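PDB 4QK0: GH127 beta-L-arabinofuranoside from Geobacillus stearothermophilus, which probably hydrolyses terminal beta-L-arabinofuranosyl linkages in arabinose-containing oligosaccharides, as a glycoside hydrolase of family 127. Local coordinates for residues Q38-L42 / N43-P47; D137-E140 / L141-A144. All coordinates share one frame; numbering follows the deposited sequence.

Interaction 1 (Q38-L42 / N43-P47)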
loop_
_atom_site.group_PDB
_atom_site.type_symbol
_atom_site.label_atom_id
_atom_site.label_comp_id
_atom_site.label_asym_id
_atom_site.label_seq_id
_atom_site.Cartn_x
_atom_site.Cartn_y
_atom_site.Cartn_z
ATOM N N GLN A 38 32.014 -8.886 6.401
ATOM C CA GLN A 38 32.015 -7.565 5.787
ATOM C C GLN A 38 33.386 -7.156 5.327
ATOM O O GLN A 38 33.526 -6.488 4.294
ATOM C CB GLN A 38 31.480 -6.503 6.724
ATOM C CG GLN A 38 29.967 -6.513 6.937
ATOM C CD GLN A 38 29.103 -6.478 5.655
ATOM O OE1 GLN A 38 29.016 -5.441 4.999
ATOM N NE2 GLN A 38 28.410 -7.608 5.324
ATOM N N TRP A 39 34.424 -7.528 6.086
ATOM C CA TRP A 39 35.795 -7.234 5.637
ATOM C C TRP A 39 36.064 -7.842 4.251
ATOM O O TRP A 39 36.662 -7.211 3.370
ATOM C CB TRP A 39 36.819 -7.705 6.695
ATOM C CG TRP A 39 38.227 -7.461 6.313
ATOM C CD1 TRP A 39 39.184 -8.407 6.131
ATOM C CD2 TRP A 39 38.848 -6.191 5.999
ATOM N NE1 TRP A 39 40.348 -7.819 5.710
ATOM C CE2 TRP A 39 40.184 -6.466 5.620
ATOM C CE3 TRP A 39 38.412 -4.869 6.013
ATOM C CZ2 TRP A 39 41.100 -5.473 5.304
ATOM C CZ3 TRP A 39 39.326 -3.849 5.650
ATOM C CH2 TRP A 39 40.652 -4.158 5.300
ATOM N N GLU A 40 35.582 -9.068 4.034
ATOM C CA GLU A 40 35.777 -9.745 2.752
ATOM C C GLU A 40 35.035 -9.010 1.684
ATOM O O GLU A 40 35.576 -8.821 0.588
ATOM C CB GLU A 40 35.313 -11.200 2.820
ATOM C CG GLU A 40 36.134 -12.050 3.795
ATOM C CD GLU A 40 37.610 -12.039 3.451
ATOM O OE1 GLU A 40 37.971 -12.473 2.334
ATOM O OE2 GLU A 40 38.427 -11.584 4.281
ATOM N N ALA A 41 33.793 -8.598 1.985
ATOM C CA ALA A 41 32.985 -7.891 0.993
ATOM C C ALA A 41 33.625 -6.571 0.602
ATOM O O ALA A 41 33.662 -6.216 -0.603
ATOM C CB ALA A 41 31.580 -7.650 1.520
ATOM N N LEU A 42 34.127 -5.835 1.613
ATOM C CA LEU A 42 34.718 -4.537 1.342
ATOM C C LEU A 42 35.940 -4.688 0.446
ATOM O O LEU A 42 36.332 -3.746 -0.264
ATOM C CB LEU A 42 35.084 -3.819 2.638
ATOM C CG LEU A 42 33.918 -3.402 3.542
ATOM C CD1 LEU A 42 34.435 -3.037 4.915
ATOM C CD2 LEU A 42 33.102 -2.252 2.947
ATOM N N ASN A 43 36.567 -5.859 0.479
ATOM C CA ASN A 43 37.760 -6.127 -0.374
ATOM C C ASN A 43 37.480 -6.966 -1.614
ATOM O O ASN A 43 38.415 -7.481 -2.230
ATOM C CB ASN A 43 38.831 -6.818 0.429
ATOM C CG ASN A 43 39.481 -5.902 1.423
ATOM O OD1 ASN A 43 40.332 -5.137 1.062
ATOM N ND2 ASN A 43 39.087 -5.991 2.681
ATOM N N ASP A 44 36.200 -7.123 -1.945
ATOM C CA ASP A 44 35.761 -7.845 -3.145
ATOM C C ASP A 44 36.232 -9.296 -3.228
ATOM O O ASP A 44 36.545 -9.780 -4.288
ATOM C CB ASP A 44 36.194 -7.083 -4.399
ATOM C CG ASP A 44 35.633 -5.676 -4.433
ATOM O OD1 ASP A 44 34.436 -5.518 -4.181
ATOM O OD2 ASP A 44 36.382 -4.734 -4.739
ATOM N N ARG A 45 36.292 -9.973 -2.101
ATOM C CA ARG A 45 36.756 -11.357 -2.062
ATOM C C ARG A 45 35.612 -12.348 -1.848
ATOM O O ARG A 45 35.839 -13.455 -1.383
ATOM C CB ARG A 45 37.789 -11.529 -0.956
ATOM C CG ARG A 45 39.065 -10.760 -1.222
ATOM C CD ARG A 45 40.186 -11.272 -0.321
ATOM N NE ARG A 45 39.987 -10.945 1.100
ATOM C CZ ARG A 45 40.534 -9.907 1.748
ATOM N NH1 ARG A 45 41.312 -9.032 1.131
ATOM N NH2 ARG A 45 40.282 -9.731 3.032
ATOM N N ILE A 46 34.391 -11.951 -2.182
ATOM C CA ILE A 46 33.231 -12.831 -2.046
ATOM C C ILE A 46 32.677 -13.076 -3.443
ATOM O O ILE A 46 32.005 -12.209 -3.988
ATOM C CB ILE A 46 32.161 -12.208 -1.157
ATOM C CG1 ILE A 46 32.676 -12.164 0.276
ATOM C CG2 ILE A 46 30.859 -13.012 -1.221
ATOM C CD1 ILE A 46 31.810 -11.342 1.195
ATOM N N PRO A 47 33.003 -14.238 -4.045
ATOM C CA PRO A 47 32.789 -14.532 -5.481
ATOM C C PRO A 47 31.413 -14.150 -6.006
ATOM O O PRO A 47 31.290 -13.520 -7.038
ATOM C CB PRO A 47 32.962 -16.046 -5.537
ATOM C CG PRO A 47 33.969 -16.337 -4.473
ATOM C CD PRO A 47 33.730 -15.332 -3.371
HETATM O O HOH W 1 37.743 -3.092 -2.413
#

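Interaction 2 (D137-E140 / L141-A144)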
loop_
_atom_site.group_PDB
_atom_site.type_symbol
_atom_site.label_atom_id
_atom_site.label_comp_id
_atom_site.label_asym_id
_atom_site.label_seq_id
_atom_site.Cartn_x
_atom_site.Cartn_y
_atom_site.Cartn_z
ATOM N N ASP A 137 22.645 15.666 -2.486
ATOM C CA ASP A 137 22.637 14.255 -2.852
ATOM C C ASP A 137 23.909 13.489 -2.592
ATOM O O ASP A 137 23.827 12.291 -2.361
ATOM C CB ASP A 137 22.368 14.087 -4.370
ATOM C CG ASP A 137 21.050 14.721 -4.810
ATOM O OD1 ASP A 137 20.110 14.826 -3.987
ATOM O OD2 ASP A 137 20.982 15.117 -5.983
ATOM N N ASN A 138 25.082 14.118 -2.675
ATOM C CA ASN A 138 26.302 13.298 -2.730
ATOM C C ASN A 138 27.052 13.000 -1.412
ATOM O O ASN A 138 28.134 12.419 -1.460
ATOM C CB ASN A 138 27.209 13.805 -3.795
ATOM C CG ASN A 138 26.613 13.641 -5.177
ATOM O OD1 ASN A 138 25.574 13.040 -5.347
ATOM N ND2 ASN A 138 27.272 14.181 -6.153
ATOM N N HIS A 139 26.452 13.292 -0.256
ATOM C CA HIS A 139 26.840 12.668 1.029
ATOM C C HIS A 139 28.289 12.926 1.524
ATOM O O HIS A 139 28.803 12.191 2.338
ATOM C CB HIS A 139 26.639 11.162 0.949
ATOM C CG HIS A 139 25.219 10.728 0.974
ATOM N ND1 HIS A 139 24.329 11.056 -0.028
ATOM C CD2 HIS A 139 24.559 9.892 1.810
ATOM C CE1 HIS A 139 23.173 10.452 0.204
ATOM N NE2 HIS A 139 23.279 9.778 1.337
ATOM N N GLU A 140 28.927 13.962 1.005
ATOM C CA GLU A 140 30.298 14.306 1.369
ATOM C C GLU A 140 30.445 14.462 2.867
ATOM O O GLU A 140 31.328 13.834 3.499
ATOM C CB GLU A 140 30.742 15.581 0.663
ATOM C CG GLU A 140 31.152 15.402 -0.783
ATOM C CD GLU A 140 31.277 16.751 -1.518
ATOM O OE1 GLU A 140 32.424 17.130 -1.918
ATOM O OE2 GLU A 140 30.216 17.403 -1.699
ATOM N N LEU A 141 29.585 15.301 3.465
ATOM C CA LEU A 141 29.648 15.533 4.917
ATOM C C LEU A 141 29.205 14.297 5.698
ATOM O O LEU A 141 29.729 14.002 6.772
ATOM C CB LEU A 141 28.823 16.756 5.320
ATOM C CG LEU A 141 29.302 18.029 4.680
ATOM C CD1 LEU A 141 28.413 19.169 5.109
ATOM C CD2 LEU A 141 30.760 18.348 5.017
ATOM N N TYR A 142 28.222 13.590 5.160
ATOM C CA TYR A 142 27.787 12.330 5.735
ATOM C C TYR A 142 28.943 11.357 5.836
ATOM O O TYR A 142 29.161 10.728 6.893
ATOM C CB TYR A 142 26.635 11.763 4.876
ATOM C CG TYR A 142 26.182 10.367 5.156
ATOM C CD1 TYR A 142 26.788 9.301 4.547
ATOM C CD2 TYR A 142 25.112 10.110 5.995
ATOM C CE1 TYR A 142 26.365 7.996 4.798
ATOM C CE2 TYR A 142 24.680 8.827 6.240
ATOM C CZ TYR A 142 25.313 7.776 5.622
ATOM O OH TYR A 142 24.874 6.521 5.859
ATOM N N CYS A 143 29.680 11.182 4.755
ATOM C CA CYS A 143 30.866 10.275 4.824
ATOM C C CYS A 143 31.913 10.793 5.803
ATOM O O CYS A 143 32.457 10.035 6.572
ATOM C CB CYS A 143 31.495 10.052 3.425
ATOM S SG CYS A 143 30.421 9.102 2.298
ATOM N N ALA A 144 32.150 12.103 5.788
ATOM C CA ALA A 144 33.107 12.708 6.718
ATOM C C ALA A 144 32.671 12.463 8.148
ATOM O O ALA A 144 33.458 12.031 8.983
ATOM C CB ALA A 144 33.216 14.185 6.461
#

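Interaction 1 (Q38-L42 / N43-P47)
R45 grips E40 side-on, with one nitrogen for each carboxylate oxygen: NE of R45 donates to OE1 of E40 at 2.8 Å, and NH2 of R45 to OE2 of E40 at 2.9 Å. Both oxygens lie close to the guanidinium plane, so the N-H groups point well, yet each oxygen is met from above the carboxylate plane, and the two flat groups are turned 47° apart. E40 manages this with a chain bent at chi2 (-57°), which folds the carboxylate back toward the residues after the helix.

Beside this pair stands N43, whose ND2 lies 3.1 Å above the W39 ring plane, over its centre, while donating to the backbone O of W39 at 2.8 Å. Asparagine suits the place because its short amide reaches that carbonyl and the indole at once. The W39 ring is brought under the amide with CG anti to the backbone N (chi1 179°); its other neighbours include W82, stacked on it.

The backbone supports these groups with a Schellman motif ending helix 22-42. R45 N bonds to E40 O at 3.0 Å, D44 N bonds to A41 O, and D44 is the C-prime residue, with positive phi. Its carboxylate accepts backbone N-H groups of S52 and H53, and a water links it to L42 O. I46 then lays CD1 against A41 CB at 3.7 Å, an apolar contact just after the turn.

Carbonyls gather at this helix end, and R45 probably eases their negative potential as well as balancing E40.

Interaction 2 (D137-E140 / L141-A144)
H139 turns the edge of its imidazole toward the face of Y142, an edge-to-face (T-shaped) pair with ring planes 80° apart and centroids separated by 5.0 Å. The touching atom is CD2 of H139, which sits over the rim of the phenol ring and comes 3.6 Å from CD1 of Y142. The two side chains run side by side and point the same way; Y142 has CG anti to its own nitrogen (chi1 170°), which sets its ring alongside the histidine.

On the other side of the imidazole, ND1 of H139 donates to D137 O at 2.7 Å, with that oxygen in the ring plane although the nitrogen stands above the plane of the carbonyl. This bond fixes the rotation of the ring and therefore which edge faces the tyrosine.

H139 is also the N-cap residue of helix 140-158, in the GH127 catalytic domain, and its carbonyl O opens the helical ladder by accepting C143 N at 2.8 Å. The next rung joins A144 N to E140 O. At this helix start D189 accepts the N-H of Y142, a carboxylate well suited to the positive end of the helix dipole.

With the imidazole of H139 cut back to the methyl of an alanine, D137 O is likely to lose its donor and the face of Y142 its edge-on neighbour.

Farther out, the Y142 hydroxyl bonds to K81 and its ring meets H146 edge to face. E140 extends the other way, its buried carboxylate taking hydrogen bonds from Y118 and the backbone N-H of W132.

In the fold
Both contacts belong to the GH127 catalytic domain and mark opposite kinds of helix end: interaction 1 closes helix 22-42, and interaction 2, later in the chain, opens helix 140-158. Their centres lie 23 Å apart and their nearest atoms about 12 Å, without touching. Helix 76-92 bridges the gap, since L42 and Q38 of interaction 1 pack on W82 while Y142 and C143 of interaction 2 rest on S77. Interaction 1 lies at the surface, whereas interaction 2 is buried. In this helical domain, of the six-hairpin clan, the two contacts thus secure one helix end near the surface and another inside.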